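PDB 5OWU: importin subunit beta-1 from Saccharomyces cerevisiae, which carries proteins into the nucleus, pairing with importin alpha, which recognises the classical nuclear localization signal of the cargo. Local coordinates for residues I238-A242 / N279-M285; R517-F521 / E571-I576; F674-S678 / I713-F717; L772-V776 / M812-I818. Residues are numbered along the deposited sequence.

All four contacts belong to one HEAT-repeat solenoid and follow one another along the chain without touching. Contacts 1 and 2 each join the second helices of successive repeats, 6 with 7 and 12 with 13, running nearly parallel. Contacts 3 and 4 lie instead where helices end, at the ends of repeats 16 and 18, and their centres are about 23 Å apart, the shortest such spacing here. Contact 1 is a surface contact built on a methionine; contact 2, partly buried, adds a bridging water beside a phenylalanine. Contact 3, largely buried, sets a salt bridge at its outer edge beside the buried I713, whereas contact 4 is mostly buried and wholly apolar between its segments.

Contact 1: residues I238-A242 / N279-M285; sequences IEVQA and NDKVASM
Two helical N-terminal turns lie side by side: residues 238-242 open helix 238-255, and N279 precedes helix 280-306. Their short axes come within 10.4 Å and run almost parallel, at 16° with a signed crossing angle of 16°. CA of I238 is 7.4 Å from CA of V282, and CA of A242 is 6.6 Å from CA of M285. The capping bonds stay within the second segment: N279 (chi1 t) is the N-cap, its OD1 accepting from V282 N at 3.2 Å and, weakly, from K281 N at 2.8 Å. No hydrogen bond crosses between the segments. These are the second helices of HEAT repeats 6 and 7, stacked in the same direction as successive repeats of a solenoid are. The apolar contacts centre on M285, whose m, t side chain reaches back along its helix: CE is 3.8 Å from I238 CG1 and 3.9 Å from A242 CB. I238, extended as t, t, brings CD1 to 4.1 Å from V282 CG2. Polar residues and backbone atoms add van der Waals contacts. I238 CD1 lies 3.6 Å from K281 CG and 3.7 Å from N279 OD1, and M285 SD 3.6 Å from A242 N. Q241 OE1 approaches V282 CG2 at 3.8 Å; the aliphatic part of K281 bends over A242, its CE 4.0 Å from A242 CB. Beyond the pair, D280 forms a salt bridge with R335.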
loop_
_atom_site.group_PDB
_atom_site.type_symbol
_atom_site.label_atom_id
_atom_site.label_comp_id
_atom_site.label_asym_id
_atom_site.label_seq_id
_atom_site.Cartn_x
_atom_site.Cartn_y
_atom_site.Cartn_z
ATOM N N ILE A 238 -15.416 9.835 -25.608
ATOM C CA ILE A 238 -15.451 9.181 -24.304
ATOM C C ILE A 238 -14.080 9.195 -23.638
ATOM O O ILE A 238 -13.986 9.254 -22.407
ATOM C CB ILE A 238 -15.996 7.747 -24.450
ATOM C CG1 ILE A 238 -16.250 7.135 -23.069
ATOM C CG2 ILE A 238 -15.039 6.879 -25.277
ATOM C CD1 ILE A 238 -16.898 5.762 -23.105
ATOM N N GLU A 239 -13.001 9.127 -24.418
ATOM C CA GLU A 239 -11.667 9.199 -23.826
ATOM C C GLU A 239 -11.391 10.586 -23.259
ATOM O O GLU A 239 -10.773 10.719 -22.192
ATOM C CB GLU A 239 -10.611 8.818 -24.864
ATOM C CG GLU A 239 -10.556 7.325 -25.156
ATOM C CD GLU A 239 -9.673 6.991 -26.343
ATOM O OE1 GLU A 239 -8.443 7.195 -26.249
ATOM O OE2 GLU A 239 -10.212 6.531 -27.373
ATOM N N VAL A 240 -11.842 11.632 -23.956
ATOM C CA VAL A 240 -11.727 12.987 -23.427
ATOM C C VAL A 240 -12.465 13.089 -22.100
ATOM O O VAL A 240 -11.941 13.622 -21.117
ATOM C CB VAL A 240 -12.252 14.009 -24.453
ATOM C CG1 VAL A 240 -12.404 15.404 -23.831
ATOM C CG2 VAL A 240 -11.319 14.072 -25.641
ATOM N N GLN A 241 -13.697 12.574 -22.053
ATOM C CA GLN A 241 -14.443 12.543 -20.800
ATOM C C GLN A 241 -13.649 11.841 -19.708
ATOM O O GLN A 241 -13.503 12.362 -18.599
ATOM C CB GLN A 241 -15.791 11.846 -21.005
ATOM C CG GLN A 241 -16.798 12.643 -21.806
ATOM C CD GLN A 241 -18.129 11.921 -21.933
ATOM O OE1 GLN A 241 -18.184 10.691 -21.909
ATOM N NE2 GLN A 241 -19.209 12.684 -22.057
ATOM N N ALA A 242 -13.128 10.648 -20.004
ATOM C CA ALA A 242 -12.385 9.897 -18.995
ATOM C C ALA A 242 -11.222 10.721 -18.449
ATOM O O ALA A 242 -11.021 10.809 -17.231
ATOM C CB ALA A 242 -11.887 8.576 -19.584
ATOM N N ASN A 279 -23.983 3.658 -20.791
ATOM C CA ASN A 279 -22.598 3.295 -21.067
ATOM C C ASN A 279 -21.877 3.058 -19.744
ATOM O O ASN A 279 -21.788 3.971 -18.914
ATOM C CB ASN A 279 -21.903 4.398 -21.863
ATOM C CG ASN A 279 -20.491 4.027 -22.259
ATOM O OD1 ASN A 279 -19.619 3.864 -21.406
ATOM N ND2 ASN A 279 -20.253 3.903 -23.559
ATOM N N ASP A 280 -21.351 1.842 -19.556
ATOM C CA ASP A 280 -20.763 1.477 -18.269
ATOM C C ASP A 280 -19.525 2.308 -17.954
ATOM O O ASP A 280 -19.252 2.587 -16.781
ATOM C CB ASP A 280 -20.411 -0.014 -18.243
ATOM C CG ASP A 280 -21.633 -0.910 -18.322
ATOM O OD1 ASP A 280 -22.762 -0.419 -18.127
ATOM O OD2 ASP A 280 -21.459 -2.118 -18.574
ATOM N N LYS A 281 -18.768 2.713 -18.973
ATOM C CA LYS A 281 -17.555 3.492 -18.731
ATOM C C LYS A 281 -17.892 4.891 -18.211
ATOM O O LYS A 281 -17.281 5.376 -17.248
ATOM C CB LYS A 281 -16.728 3.566 -20.018
ATOM C CG LYS A 281 -15.531 4.531 -19.995
ATOM C CD LYS A 281 -14.274 3.875 -19.461
ATOM C CE LYS A 281 -13.055 4.768 -19.674
ATOM N NZ LYS A 281 -12.726 4.925 -21.121
ATOM N N VAL A 282 -18.860 5.554 -18.842
ATOM C CA VAL A 282 -19.280 6.885 -18.399
ATOM C C VAL A 282 -19.769 6.825 -16.954
ATOM O O VAL A 282 -19.277 7.543 -16.060
ATOM C CB VAL A 282 -20.370 7.433 -19.338
ATOM C CG1 VAL A 282 -20.811 8.832 -18.911
ATOM C CG2 VAL A 282 -19.881 7.435 -20.790
ATOM N N ALA A 283 -20.757 5.956 -16.713
ATOM C CA ALA A 283 -21.280 5.785 -15.367
ATOM C C ALA A 283 -20.149 5.531 -14.386
ATOM O O ALA A 283 -20.105 6.134 -13.306
ATOM C CB ALA A 283 -22.293 4.641 -15.339
ATOM N N SER A 284 -19.206 4.660 -14.760
ATOM C CA SER A 284 -18.067 4.378 -13.894
ATOM C C SER A 284 -17.313 5.650 -13.545
ATOM O O SER A 284 -16.876 5.825 -12.399
ATOM C CB SER A 284 -17.121 3.377 -14.563
ATOM O OG SER A 284 -17.711 2.096 -14.648
ATOM N N MET A 285 -17.145 6.549 -14.522
ATOM C CA MET A 285 -16.493 7.830 -14.244
ATOM C C MET A 285 -17.203 8.572 -13.119
ATOM O O MET A 285 -16.565 9.057 -12.167
ATOM C CB MET A 285 -16.478 8.709 -15.494
ATOM C CG MET A 285 -15.709 8.159 -16.667
ATOM S SD MET A 285 -15.861 9.288 -18.069
ATOM C CE MET A 285 -15.731 8.135 -19.434
#

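Contact 2: residues R517-F521 / E571-I576; sequences RASAF and ELQSNI
Both segments are uninterrupted alpha-helix, 517-521 within helix 516-530 and 571-576 within helix 563-586. Their short axes approach to 9.6 Å and run nearly parallel, 11° apart; the closest CA pair is F521 with N575, 6.0 Å apart. F521 (chi1 m) points its CB toward the other helix and lays its ring against L572, N575 and I576. F521 CE2 is 3.5 Å from L572 CD1, F521 CG is 3.6 Å from N575 CB, and F521 CZ is 3.7 Å from I576 CG1; the backbone N of I576 sits over one ring face. A518 is small enough to let N575 come close, with A518 CB 3.4 Å from N575 OD1 and 4.0 Å from E571 OE2. This is the parallel packing of second helices in consecutive HEAT repeats, here 12 and 13, with helix 536-553, the first helix of repeat 13, also touching L572 and I576. L572 (t, p) sets CD1 over one face of the R517 guanidinium, 3.8 Å from R517 NE. The polar link is indirect: one water accepts from R517 NE at 3.0 Å and donates to N575 OD1 at 2.6 Å. N575 (chi1 m) uses its other amide atom within its own helix, ND2 donating to E571 OE2 at 3.1 Å. R517 NH1 is bonded to the carbonyl of R509, outside the two segments.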
loop_
_atom_site.group_PDB
_atom_site.type_symbol
_atom_site.label_atom_id
_atom_site.label_comp_id
_atom_site.label_asym_id
_atom_site.label_seq_id
_atom_site.Cartn_x
_atom_site.Cartn_y
_atom_site.Cartn_z
ATOM N N ARG A 517 -9.920 -24.041 -1.539
ATOM C CA ARG A 517 -9.161 -24.895 -0.630
ATOM C C ARG A 517 -8.239 -24.070 0.267
ATOM O O ARG A 517 -8.241 -24.232 1.495
ATOM C CB ARG A 517 -8.372 -25.932 -1.438
ATOM C CG ARG A 517 -7.570 -26.911 -0.595
ATOM C CD ARG A 517 -6.997 -28.028 -1.464
ATOM N NE ARG A 517 -5.999 -27.547 -2.417
ATOM C CZ ARG A 517 -5.550 -28.252 -3.453
ATOM N NH1 ARG A 517 -6.019 -29.467 -3.685
ATOM N NH2 ARG A 517 -4.629 -27.744 -4.265
ATOM N N ALA A 518 -7.467 -23.157 -0.327
ATOM C CA ALA A 518 -6.607 -22.279 0.464
ATOM C C ALA A 518 -7.408 -21.485 1.490
ATOM O O ALA A 518 -6.995 -21.360 2.654
ATOM C CB ALA A 518 -5.842 -21.330 -0.461
ATOM N N SER A 519 -8.561 -20.944 1.082
ATOM C CA SER A 519 -9.403 -20.213 2.019
ATOM C C SER A 519 -9.794 -21.094 3.194
ATOM O O SER A 519 -9.769 -20.648 4.352
ATOM C CB SER A 519 -10.643 -19.678 1.300
ATOM O OG SER A 519 -10.258 -18.732 0.316
ATOM N N ALA A 520 -10.116 -22.364 2.926
ATOM C CA ALA A 520 -10.463 -23.255 4.028
ATOM C C ALA A 520 -9.283 -23.408 4.973
ATOM O O ALA A 520 -9.441 -23.331 6.199
ATOM C CB ALA A 520 -10.910 -24.614 3.496
ATOM N N PHE A 521 -8.077 -23.573 4.418
ATOM C CA PHE A 521 -6.911 -23.678 5.288
ATOM C C PHE A 521 -6.750 -22.406 6.106
ATOM O O PHE A 521 -6.468 -22.466 7.313
ATOM C CB PHE A 521 -5.658 -23.970 4.467
ATOM C CG PHE A 521 -5.463 -25.436 4.166
ATOM C CD1 PHE A 521 -4.991 -26.296 5.145
ATOM C CD2 PHE A 521 -5.746 -25.948 2.911
ATOM C CE1 PHE A 521 -4.802 -27.642 4.879
ATOM C CE2 PHE A 521 -5.563 -27.291 2.642
ATOM C CZ PHE A 521 -5.088 -28.141 3.635
ATOM N N GLU A 571 1.387 -24.650 -3.544
ATOM C CA GLU A 571 0.482 -23.801 -2.764
ATOM C C GLU A 571 -0.238 -24.606 -1.689
ATOM O O GLU A 571 -0.410 -24.130 -0.562
ATOM C CB GLU A 571 -0.525 -23.116 -3.689
ATOM C CG GLU A 571 -1.694 -22.396 -2.986
ATOM C CD GLU A 571 -1.262 -21.148 -2.230
ATOM O OE1 GLU A 571 -0.068 -20.786 -2.307
ATOM O OE2 GLU A 571 -2.120 -20.530 -1.555
ATOM N N LEU A 572 -0.659 -25.835 -2.013
ATOM C CA LEU A 572 -1.313 -26.681 -1.016
ATOM C C LEU A 572 -0.372 -27.007 0.138
ATOM O O LEU A 572 -0.770 -26.965 1.310
ATOM C CB LEU A 572 -1.823 -27.965 -1.668
ATOM C CG LEU A 572 -2.319 -29.050 -0.712
ATOM C CD1 LEU A 572 -3.463 -28.524 0.178
ATOM C CD2 LEU A 572 -2.767 -30.267 -1.492
ATOM N N GLN A 573 0.881 -27.347 -0.168
ATOM C CA GLN A 573 1.826 -27.645 0.903
ATOM C C GLN A 573 2.098 -26.407 1.750
ATOM O O GLN A 573 2.269 -26.507 2.968
ATOM C CB GLN A 573 3.126 -28.199 0.323
ATOM C CG GLN A 573 2.948 -29.550 -0.337
ATOM C CD GLN A 573 4.257 -30.133 -0.807
ATOM O OE1 GLN A 573 5.012 -29.484 -1.525
ATOM N NE2 GLN A 573 4.534 -31.363 -0.401
ATOM N N SER A 574 2.147 -25.234 1.117
ATOM C CA SER A 574 2.271 -23.983 1.861
ATOM C C SER A 574 1.086 -23.781 2.809
ATOM O O SER A 574 1.272 -23.474 3.993
ATOM C CB SER A 574 2.402 -22.822 0.870
ATOM O OG SER A 574 2.349 -21.561 1.515
ATOM N N ASN A 575 -0.143 -23.959 2.308
ATOM C CA ASN A 575 -1.326 -23.853 3.167
ATOM C C ASN A 575 -1.216 -24.784 4.364
ATOM O O ASN A 575 -1.459 -24.384 5.519
ATOM C CB ASN A 575 -2.600 -24.185 2.377
ATOM C CG ASN A 575 -2.811 -23.290 1.162
ATOM O OD1 ASN A 575 -3.510 -23.675 0.223
ATOM N ND2 ASN A 575 -2.210 -22.105 1.167
ATOM N N ILE A 576 -0.842 -26.041 4.099
ATOM C CA ILE A 576 -0.712 -27.030 5.163
ATOM C C ILE A 576 0.329 -26.581 6.177
ATOM O O ILE A 576 0.108 -26.646 7.389
ATOM C CB ILE A 576 -0.353 -28.404 4.570
ATOM C CG1 ILE A 576 -1.521 -28.946 3.737
ATOM C CG2 ILE A 576 0.008 -29.401 5.675
ATOM C CD1 ILE A 576 -1.138 -30.111 2.848
HETATM O O HOH W 1 -4.558 -25.036 -1.790
#

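Contact 3: residues F674-S678 / I713-F717; sequences FRRYS and IGADF
A salt bridge, carried mainly by R675 NE and D716 OD2, ties the start of helix 675-689 to the 3-10 turn 715-717 that follows helix 698-713. R675 (m, t, p) donates from NE to D716 OD2 at 2.7 Å; its NH2 adds weak bonds of 3.0 Å to D716 OD2 and 3.2 Å to D716 OD1. OD2 of D716 (chi1 m) lies near the guanidinium plane at its edge, OD1 out of that plane. S678 (chi1 p) turns OG back to R675 O at 2.7 Å, satisfying its hydroxyl within its own turn. That leaves S678 CB against I713 CG2, 3.8 Å away. The same I713 CG2 meets the edge of the F674 ring at CD2, 3.8 Å, and R675 CG at 3.9 Å. CA of R675 and CA of I713 are 5.7 Å apart. G714, with phi 56°, ends the helical run and leads into the 3-10 turn. The contact joins the start of HEAT repeat 16 to the end of its second helix and the turn leading on to helix 718-732, its charges paired beside the buried I713 so that electrostatic and apolar attachment act side by side.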
loop_
_atom_site.group_PDB
_atom_site.type_symbol
_atom_site.label_atom_id
_atom_site.label_comp_id
_atom_site.label_asym_id
_atom_site.label_seq_id
_atom_site.Cartn_x
_atom_site.Cartn_y
_atom_site.Cartn_z
ATOM N N PHE A 674 21.138 -20.516 24.699
ATOM C CA PHE A 674 21.378 -19.724 23.493
ATOM C C PHE A 674 22.756 -19.069 23.509
ATOM O O PHE A 674 23.341 -18.830 22.443
ATOM C CB PHE A 674 20.325 -18.636 23.301
ATOM C CG PHE A 674 20.523 -17.854 22.034
ATOM C CD1 PHE A 674 20.241 -18.428 20.800
ATOM C CD2 PHE A 674 21.033 -16.570 22.066
ATOM C CE1 PHE A 674 20.443 -17.725 19.625
ATOM C CE2 PHE A 674 21.243 -15.858 20.890
ATOM C CZ PHE A 674 20.945 -16.440 19.668
ATOM N N ARG A 675 23.295 -18.773 24.697
ATOM C CA ARG A 675 24.548 -18.023 24.758
ATOM C C ARG A 675 25.650 -18.699 23.945
ATOM O O ARG A 675 26.387 -18.033 23.205
ATOM C CB ARG A 675 24.949 -17.842 26.218
ATOM C CG ARG A 675 24.054 -16.830 26.937
ATOM C CD ARG A 675 24.205 -16.862 28.452
ATOM N NE ARG A 675 25.476 -16.297 28.891
ATOM C CZ ARG A 675 25.840 -16.169 30.166
ATOM N NH1 ARG A 675 25.027 -16.563 31.139
ATOM N NH2 ARG A 675 27.019 -15.645 30.472
ATOM N N ARG A 676 25.729 -20.030 24.011
ATOM C CA ARG A 676 26.802 -20.760 23.343
ATOM C C ARG A 676 26.769 -20.611 21.822
ATOM O O ARG A 676 27.766 -20.925 21.164
ATOM C CB ARG A 676 26.746 -22.246 23.728
ATOM C CG ARG A 676 25.584 -23.045 23.130
ATOM C CD ARG A 676 25.750 -24.557 23.363
ATOM N NE ARG A 676 25.412 -24.956 24.730
ATOM C CZ ARG A 676 24.444 -25.808 25.075
ATOM N NH1 ARG A 676 23.685 -26.400 24.161
ATOM N NH2 ARG A 676 24.240 -26.080 26.357
ATOM N N TYR A 677 25.657 -20.147 21.242
ATOM C CA TYR A 677 25.587 -19.908 19.804
ATOM C C TYR A 677 25.643 -18.429 19.434
ATOM O O TYR A 677 25.866 -18.104 18.252
ATOM C CB TYR A 677 24.299 -20.525 19.225
ATOM C CG TYR A 677 24.065 -21.960 19.644
ATOM C CD1 TYR A 677 24.828 -22.991 19.117
ATOM C CD2 TYR A 677 23.079 -22.283 20.565
ATOM C CE1 TYR A 677 24.617 -24.306 19.494
ATOM C CE2 TYR A 677 22.861 -23.596 20.949
ATOM C CZ TYR A 677 23.632 -24.602 20.406
ATOM O OH TYR A 677 23.426 -25.911 20.781
ATOM N N SER A 678 25.503 -17.528 20.412
ATOM C CA SER A 678 25.250 -16.124 20.092
ATOM C C SER A 678 26.365 -15.531 19.237
ATOM O O SER A 678 26.100 -14.877 18.219
ATOM C CB SER A 678 25.062 -15.324 21.383
ATOM O OG SER A 678 26.170 -15.493 22.249
ATOM N N ILE A 713 21.050 -12.746 26.015
ATOM C CA ILE A 713 22.429 -12.977 26.472
ATOM C C ILE A 713 22.920 -11.897 27.429
ATOM O O ILE A 713 24.036 -12.011 27.967
ATOM C CB ILE A 713 23.414 -13.128 25.283
ATOM C CG1 ILE A 713 23.673 -11.791 24.566
ATOM C CG2 ILE A 713 22.894 -14.173 24.298
ATOM C CD1 ILE A 713 24.813 -11.874 23.523
ATOM N N GLY A 714 22.127 -10.856 27.654
ATOM C CA GLY A 714 22.443 -9.885 28.685
ATOM C C GLY A 714 23.816 -9.269 28.501
ATOM O O GLY A 714 24.175 -8.788 27.419
ATOM N N ALA A 715 24.599 -9.291 29.584
ATOM C CA ALA A 715 25.921 -8.670 29.597
ATOM C C ALA A 715 26.859 -9.258 28.549
ATOM O O ALA A 715 27.779 -8.560 28.101
ATOM C CB ALA A 715 26.540 -8.805 30.987
ATOM N N ASP A 716 26.646 -10.516 28.131
ATOM C CA ASP A 716 27.473 -11.082 27.069
ATOM C C ASP A 716 27.422 -10.240 25.796
ATOM O O ASP A 716 28.286 -10.388 24.920
ATOM C CB ASP A 716 27.014 -12.507 26.760
ATOM C CG ASP A 716 27.467 -13.523 27.798
ATOM O OD1 ASP A 716 28.064 -13.138 28.824
ATOM O OD2 ASP A 716 27.216 -14.724 27.577
ATOM N N PHE A 717 26.418 -9.370 25.671
ATOM C CA PHE A 717 26.237 -8.540 24.488
ATOM C C PHE A 717 27.175 -7.343 24.454
ATOM O O PHE A 717 27.346 -6.738 23.393
ATOM C CB PHE A 717 24.792 -8.046 24.439
ATOM C CG PHE A 717 24.361 -7.527 23.088
ATOM C CD1 PHE A 717 24.076 -8.407 22.055
ATOM C CD2 PHE A 717 24.214 -6.164 22.862
ATOM C CE1 PHE A 717 23.661 -7.936 20.816
ATOM C CE2 PHE A 717 23.801 -5.690 21.628
ATOM C CZ PHE A 717 23.527 -6.580 20.604
#

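Contact 4: residues L772-V776 / M812-I818; sequences LFPYV and MFPDGSI
F813 is one of two aromatic bumps in this contact: its side chain (chi1 m, chi2 88°) projects from the bend after helix 796-812 into a hollow lined by L772, F773 and V776. F813 CE1 lies 3.9 Å from V776 CG2 and 4.2 Å from L772 CD2, the latter at the ring edge, while F813 CE2 is 3.7 Å from F773 CD1. The two phenyl rings meet obliquely, centroids 5.9 Å apart and planes at 49°. Residues 772-776 form a compact bend, with Y775 N bonded to L772 O at 2.9 Å. This is the end of HEAT repeat 18 where the turn into helix 776-788 packs against the loop leaving helix 796-812. F773 (chi1 t), the other bump, rests further along that loop: F773 CE1 is 3.7 Å from S817 CB and 3.9 Å from I818 CG2, which stands at the ring edge. I818 (p, t) also meets V776, whose CG1 is 4.1 Å from I818 CG2; CA of V776 and CA of I818 are 7.6 Å apart. L772 (t, p) brings CD2 to 3.7 Å from M812 CE, M812 folding as m, t, p; their CA atoms are 9.3 Å apart, and helix 741-764 touches both side chains. G816, at phi 79° and psi 7°, where a CB would strike the preceding carbonyl O, lies in the turn just before S817 and I818.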
loop_
_atom_site.group_PDB
_atom_site.type_symbol
_atom_site.label_atom_id
_atom_site.label_comp_id
_atom_site.label_asym_id
_atom_site.label_seq_id
_atom_site.Cartn_x
_atom_site.Cartn_y
_atom_site.Cartn_z
ATOM N N LEU A 772 25.357 1.152 28.907
ATOM C CA LEU A 772 24.340 1.844 28.123
ATOM C C LEU A 772 24.542 3.355 28.116
ATOM O O LEU A 772 24.117 4.030 27.169
ATOM C CB LEU A 772 22.945 1.513 28.668
ATOM C CG LEU A 772 21.760 2.062 27.871
ATOM C CD1 LEU A 772 21.569 1.270 26.595
ATOM C CD2 LEU A 772 20.483 2.061 28.702
ATOM N N PHE A 773 25.209 3.890 29.139
ATOM C CA PHE A 773 25.244 5.334 29.376
ATOM C C PHE A 773 25.560 6.169 28.141
ATOM O O PHE A 773 24.835 7.145 27.886
ATOM C CB PHE A 773 26.247 5.631 30.500
ATOM C CG PHE A 773 26.390 7.095 30.812
ATOM C CD1 PHE A 773 25.328 7.810 31.343
ATOM C CD2 PHE A 773 27.585 7.754 30.580
ATOM C CE1 PHE A 773 25.454 9.155 31.633
ATOM C CE2 PHE A 773 27.715 9.107 30.868
ATOM C CZ PHE A 773 26.647 9.802 31.394
ATOM N N PRO A 774 26.596 5.873 27.349
ATOM C CA PRO A 774 26.939 6.769 26.234
ATOM C C PRO A 774 25.963 6.740 25.067
ATOM O O PRO A 774 26.189 7.453 24.082
ATOM C CB PRO A 774 28.329 6.269 25.803
ATOM C CG PRO A 774 28.377 4.852 26.248
ATOM C CD PRO A 774 27.603 4.806 27.524
ATOM N N TYR A 775 24.893 5.949 25.137
ATOM C CA TYR A 775 23.926 5.844 24.053
ATOM C C TYR A 775 22.559 6.402 24.420
ATOM O O TYR A 775 21.650 6.383 23.578
ATOM C CB TYR A 775 23.785 4.377 23.626
ATOM C CG TYR A 775 25.112 3.739 23.317
ATOM C CD1 TYR A 775 25.819 4.098 22.182
ATOM C CD2 TYR A 775 25.666 2.791 24.167
ATOM C CE1 TYR A 775 27.029 3.531 21.892
ATOM C CE2 TYR A 775 26.889 2.218 23.887
ATOM C CZ TYR A 775 27.565 2.591 22.749
ATOM O OH TYR A 775 28.783 2.030 22.458
ATOM N N VAL A 776 22.389 6.901 25.645
ATOM C CA VAL A 776 21.072 7.344 26.098
ATOM C C VAL A 776 20.543 8.455 25.200
ATOM O O VAL A 776 19.389 8.418 24.753
ATOM C CB VAL A 776 21.133 7.783 27.571
ATOM C CG1 VAL A 776 19.832 8.437 28.007
ATOM C CG2 VAL A 776 21.424 6.587 28.456
ATOM N N MET A 812 17.149 2.916 35.290
ATOM C CA MET A 812 18.506 2.387 35.316
ATOM C C MET A 812 19.515 3.390 35.860
ATOM O O MET A 812 20.590 2.988 36.316
ATOM C CB MET A 812 18.926 1.958 33.916
ATOM C CG MET A 812 18.266 0.685 33.444
ATOM S SD MET A 812 18.726 0.293 31.764
ATOM C CE MET A 812 20.505 0.180 31.918
ATOM N N PHE A 813 19.224 4.689 35.792
ATOM C CA PHE A 813 20.180 5.698 36.246
ATOM C C PHE A 813 19.577 6.535 37.369
ATOM O O PHE A 813 19.014 7.614 37.114
ATOM C CB PHE A 813 20.604 6.600 35.085
ATOM C CG PHE A 813 21.316 5.876 33.965
ATOM C CD1 PHE A 813 20.601 5.303 32.926
ATOM C CD2 PHE A 813 22.705 5.787 33.945
ATOM C CE1 PHE A 813 21.251 4.649 31.892
ATOM C CE2 PHE A 813 23.362 5.133 32.910
ATOM C CZ PHE A 813 22.636 4.564 31.887
ATOM N N PRO A 814 19.672 6.102 38.629
ATOM C CA PRO A 814 19.225 6.960 39.735
ATOM C C PRO A 814 20.240 8.013 40.148
ATOM O O PRO A 814 19.937 8.818 41.033
ATOM C CB PRO A 814 18.986 5.951 40.863
ATOM C CG PRO A 814 19.998 4.891 40.618
ATOM C CD PRO A 814 20.140 4.785 39.111
ATOM N N ASP A 815 21.425 8.037 39.536
ATOM C CA ASP A 815 22.447 9.015 39.888
ATOM C C ASP A 815 22.155 10.407 39.348
ATOM O O ASP A 815 22.899 11.337 39.667
ATOM C CB ASP A 815 23.818 8.553 39.372
ATOM C CG ASP A 815 23.818 8.263 37.881
ATOM O OD1 ASP A 815 22.751 7.912 37.335
ATOM O OD2 ASP A 815 24.893 8.387 37.255
ATOM N N GLY A 816 21.114 10.580 38.537
ATOM C CA GLY A 816 20.850 11.874 37.941
ATOM C C GLY A 816 21.713 12.197 36.742
ATOM O O GLY A 816 21.645 13.321 36.236
ATOM N N SER A 817 22.514 11.240 36.264
ATOM C CA SER A 817 23.429 11.481 35.151
ATOM C C SER A 817 22.709 11.697 33.822
ATOM O O SER A 817 23.332 12.185 32.870
ATOM C CB SER A 817 24.410 10.310 35.006
ATOM O OG SER A 817 23.750 9.059 35.081
ATOM N N ILE A 818 21.436 11.320 33.717
ATOM C CA ILE A 818 20.682 11.512 32.486
ATOM C C ILE A 818 19.431 12.363 32.715
ATOM O O ILE A 818 18.543 12.410 31.864
ATOM C CB ILE A 818 20.330 10.156 31.843
ATOM C CG1 ILE A 818 19.381 9.348 32.738
ATOM C CG2 ILE A 818 21.604 9.365 31.570
ATOM C CD1 ILE A 818 18.788 8.128 32.045
#